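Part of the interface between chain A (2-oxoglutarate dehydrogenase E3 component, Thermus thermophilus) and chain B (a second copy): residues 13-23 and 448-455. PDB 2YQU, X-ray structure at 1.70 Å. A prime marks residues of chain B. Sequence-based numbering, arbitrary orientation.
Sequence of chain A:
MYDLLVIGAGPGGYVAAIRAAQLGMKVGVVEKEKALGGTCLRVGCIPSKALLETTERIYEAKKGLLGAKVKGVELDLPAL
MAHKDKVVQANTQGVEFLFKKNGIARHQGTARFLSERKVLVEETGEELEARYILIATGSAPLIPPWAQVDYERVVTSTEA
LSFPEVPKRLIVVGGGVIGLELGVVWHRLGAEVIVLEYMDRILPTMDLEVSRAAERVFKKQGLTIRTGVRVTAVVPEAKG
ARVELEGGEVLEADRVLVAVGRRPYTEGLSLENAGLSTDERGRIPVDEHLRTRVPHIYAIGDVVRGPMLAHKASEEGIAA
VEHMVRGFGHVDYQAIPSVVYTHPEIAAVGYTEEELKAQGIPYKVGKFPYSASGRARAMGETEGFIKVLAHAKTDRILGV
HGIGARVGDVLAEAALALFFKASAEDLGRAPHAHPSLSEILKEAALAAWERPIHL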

# COMPACT_ATOMS: atom_id res chain seq x y z
N GLY A 13 20.04 -17.01 4.81
CA GLY A 13 20.28 -18.37 5.23
C GLY A 13 19.02 -19.14 5.56
O GLY A 13 18.82 -20.25 5.05
N TYR A 14 18.16 -18.56 6.40
CA TYR A 14 16.99 -19.28 6.89
C TYR A 14 15.95 -19.51 5.78
O TYR A 14 15.30 -20.56 5.73
N VAL A 15 15.80 -18.55 4.87
CA VAL A 15 14.90 -18.76 3.74
C VAL A 15 15.47 -19.77 2.74
O VAL A 15 14.73 -20.62 2.21
N ALA A 16 16.77 -19.71 2.50
CA ALA A 16 17.42 -20.70 1.66
C ALA A 16 17.18 -22.10 2.23
O ALA A 16 16.87 -23.03 1.48
N ALA A 17 17.31 -22.23 3.54
CA ALA A 17 17.17 -23.53 4.20
C ALA A 17 15.77 -24.10 4.02
O ALA A 17 15.63 -25.27 3.66
N ILE A 18 14.73 -23.27 4.20
CA ILE A 18 13.34 -23.69 4.01
C ILE A 18 13.09 -24.08 2.55
O ILE A 18 12.51 -25.12 2.28
N ARG A 19 13.54 -23.26 1.61
CA ARG A 19 13.38 -23.59 0.20
C ARG A 19 14.09 -24.89 -0.17
O ARG A 19 13.55 -25.71 -0.93
N ALA A 20 15.30 -25.07 0.35
CA ALA A 20 16.09 -26.28 0.11
C ALA A 20 15.34 -27.52 0.60
O ALA A 20 15.26 -28.53 -0.11
N ALA A 21 14.77 -27.42 1.80
CA ALA A 21 13.93 -28.49 2.34
C ALA A 21 12.75 -28.78 1.42
O ALA A 21 12.44 -29.94 1.17
N GLN A 22 12.10 -27.74 0.92
CA GLN A 22 10.99 -27.89 -0.02
C GLN A 22 11.41 -28.60 -1.30
O GLN A 22 10.61 -29.30 -1.93
N LEU A 23 12.67 -28.44 -1.69
CA LEU A 23 13.21 -29.06 -2.90
C LEU A 23 13.66 -30.50 -2.65
O LEU A 23 14.03 -31.21 -3.59
N ALA B 448 -1.09 -20.42 -3.11
CA ALA B 448 -2.04 -20.80 -4.15
C ALA B 448 -1.34 -21.63 -5.21
O ALA B 448 -1.88 -22.64 -5.66
N TRP B 449 -0.13 -21.20 -5.58
CA TRP B 449 0.67 -21.88 -6.59
C TRP B 449 1.03 -23.30 -6.14
O TRP B 449 0.71 -24.27 -6.82
N GLU B 450 1.67 -23.40 -4.98
CA GLU B 450 2.07 -24.68 -4.40
C GLU B 450 2.20 -24.60 -2.88
O GLU B 450 1.35 -25.13 -2.16
N ARG B 451 3.24 -23.93 -2.38
CA ARG B 451 3.42 -23.72 -0.94
C ARG B 451 4.21 -22.43 -0.67
O ARG B 451 5.10 -22.07 -1.43
N PRO B 452 3.89 -21.74 0.42
CA PRO B 452 4.63 -20.55 0.82
C PRO B 452 5.91 -20.94 1.56
O PRO B 452 6.08 -22.12 1.87
N ILE B 453 6.78 -19.97 1.83
CA ILE B 453 7.95 -20.19 2.67
C ILE B 453 7.59 -20.08 4.17
O ILE B 453 8.10 -20.84 5.01
N HIS B 454 6.67 -19.18 4.51
CA HIS B 454 6.45 -18.79 5.91
C HIS B 454 5.20 -19.38 6.60
O HIS B 454 4.77 -18.87 7.63
N LEU B 455 4.64 -20.45 6.05
CA LEU B 455 3.66 -21.27 6.77
C LEU B 455 4.09 -22.72 6.82
O LEU B 455 4.84 -23.18 5.97
OXT LEU B 455 3.66 -23.45 7.71

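Side-chain packing between a helix in the 13-23 stretch of chain A and the C-terminal segment of chain B (448-455), which leaves its own helix after Trp449′ and continues as an irregular C-terminal tail; together the two stretches bury 436 Å² of surface. The shortest polar contact joins Tyr14 and His454′: Tyr14 OH lies 2.6 Å from His454′ NE2 in a hydrogen bond whose donor could be either side. Both CA-to-CB bonds point sideways, and it is the ring ends that close the gap. Tyr14 has chi1 at 97°, between wells, with chi2 at 68°; His454′ is m with chi2 at 92°. Each polar atom approaches the edge of the other ring, near its plane, so the rings meet rim to rim, with centroids 5.6 Å apart and planes at 84°, and neither covers the other's face. His454′ ND1 is hydrogen-bonded elsewhere in the structure, so both ring nitrogens are engaged.

The second direct bond comes from Gln22, whose side chain points toward the tail in an extended m, t conformation with chi3 at -11°. Its NE2 donates to Pro452′ O at 2.9 Å, tying the helix to the tail's backbone rather than to a particular side chain. Gln22 OE1 accepts from Arg19 NH1 at 3.0 Å within the helix, and also from water 3 at 2.8 Å; the same water donates to Arg451′ O, again at 2.8 Å, making a second, indirect link between Gln22 and the tail backbone. Thus the amide uses its NH2 and its carbonyl for different partners.

Arg19 starts sideways, but its t, p, t chain, with chi4 at 138°, brings the guanidinium nearer to chain B. Arg19 NH1 donates to water 1 and water 2, each 3.2 Å away. Water 1 passes a hydrogen bond to Glu450′ OE2 at 3.2 Å, and water 2 makes a weak one to Glu450′ OE2 at 3.0 Å, so the opposite charges are linked through solvent. Glu450′ OE2 also forms a salt bridge with Arg451′ NE at 3.6 Å. Arg19 NH2 comes within 4.2 Å of Trp449′ CH2, at the edge of an indole held by a t rotamer with chi2 at 71°.

Arg451′ points toward the helix, its p, t, p chain bringing CD to 3.4 Å from Gln22 CD, so its aliphatic part packs on the amide.

Ile453′ fills the apolar centre and gives up the most area, 108 Å². Its CB leaves sideways, yet the m, m side chain reaches the helix: CG2 sits 4.0 Å from Ile18 CG2 and 4.1 Å from Val15 CG1, while CD1 rests 4.0 Å from Arg19 CB and 3.9 Å from Gln22 OE1. Ile18, pointing toward the tail as m, t, also brings CG2 to 3.6 Å from Ile453′ O. Val15, a t rotamer, places CG2 4.2 Å from His454′ CE1, joining this apolar patch to the histidine. Ala16, Ala17, Ala20 and Ala21 make no contact with the tail.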

# COMPACT_ATOMS: atom_id res chain seq x y z
CB TYR A 14 16.41 -18.64 8.18
CG TYR A 14 15.24 -17.69 7.99
CD1 TYR A 14 14.01 -18.16 7.57
CD2 TYR A 14 15.37 -16.33 8.28
CE1 TYR A 14 12.94 -17.30 7.40
CE2 TYR A 14 14.30 -15.47 8.11
CZ TYR A 14 13.09 -15.96 7.68
OH TYR A 14 12.02 -15.12 7.51
CB VAL A 15 14.53 -17.44 3.04
CG1 VAL A 15 13.75 -17.70 1.76
CG2 VAL A 15 13.73 -16.57 3.99
CB ALA A 16 18.90 -20.43 1.57
CB ALA A 17 17.54 -23.44 5.69
CB ILE A 18 12.33 -22.60 4.47
CG1 ILE A 18 12.43 -22.36 5.98
CG2 ILE A 18 10.90 -22.98 4.08
CD1 ILE A 18 11.78 -21.05 6.43
CB ARG A 19 13.89 -22.46 -0.69
CG ARG A 19 13.58 -22.65 -2.16
CD ARG A 19 12.08 -22.66 -2.49
NE ARG A 19 11.86 -23.04 -3.88
CZ ARG A 19 10.92 -23.86 -4.32
NH1 ARG A 19 10.07 -24.46 -3.49
NH2 ARG A 19 10.82 -24.10 -5.62
CB ALA A 20 17.46 -26.17 0.77
CB ALA A 21 13.44 -28.14 3.74
CB GLN A 22 10.38 -26.53 -0.37
CG GLN A 22 9.63 -25.89 0.78
CD GLN A 22 9.01 -24.54 0.42
OE1 GLN A 22 9.31 -23.98 -0.64
NE2 GLN A 22 8.15 -24.03 1.30
CB LEU A 23 14.36 -28.23 -3.46
CG LEU A 23 13.93 -26.85 -3.99
CD1 LEU A 23 15.13 -25.94 -4.15
CD2 LEU A 23 13.16 -26.99 -5.29
CB ALA B 448 -2.66 -19.55 -4.81
CB TRP B 449 1.95 -21.08 -6.90
CG TRP B 449 3.05 -21.91 -7.46
CD1 TRP B 449 3.11 -22.46 -8.69
CD2 TRP B 449 4.25 -22.29 -6.78
NE1 TRP B 449 4.29 -23.16 -8.84
CE2 TRP B 449 5.00 -23.08 -7.68
CE3 TRP B 449 4.78 -22.05 -5.50
CZ2 TRP B 449 6.24 -23.63 -7.34
CZ3 TRP B 449 6.01 -22.60 -5.17
CH2 TRP B 449 6.73 -23.38 -6.09
CB GLU B 450 3.38 -25.15 -5.03
CG GLU B 450 3.63 -26.64 -4.86
CD GLU B 450 4.91 -27.08 -5.54
OE1 GLU B 450 5.10 -26.79 -6.75
OE2 GLU B 450 5.73 -27.73 -4.85
CB ARG B 451 4.17 -24.90 -0.32
CG ARG B 451 5.57 -25.08 -0.86
CD ARG B 451 6.26 -26.39 -0.49
NE ARG B 451 5.75 -27.51 -1.27
CZ ARG B 451 4.82 -28.36 -0.86
NH1 ARG B 451 4.26 -28.26 0.34
NH2 ARG B 451 4.43 -29.34 -1.67
CB PRO B 452 3.66 -19.86 1.77
CG PRO B 452 2.93 -20.97 2.42
CD PRO B 452 2.83 -22.07 1.39
CB ILE B 453 9.07 -19.18 2.29
CG1 ILE B 453 9.62 -19.49 0.88
CG2 ILE B 453 10.20 -19.14 3.33
CD1 ILE B 453 10.67 -20.59 0.85
CB HIS B 454 6.51 -17.27 6.04
CG HIS B 454 7.90 -16.72 5.93
ND1 HIS B 454 8.45 -16.31 4.73
CD2 HIS B 454 8.85 -16.54 6.87
CE1 HIS B 454 9.68 -15.89 4.94
NE2 HIS B 454 9.95 -16.02 6.23
CB LEU B 455 2.28 -21.18 6.11
CG LEU B 455 1.54 -19.85 6.21
CD1 LEU B 455 0.22 -19.95 5.49
CD2 LEU B 455 1.31 -19.43 7.66
O HOH W 1 8.58 -26.50 -5.52
O HOH W 2 6.98 -25.21 -3.71
O HOH W 3 7.84 -21.76 -1.46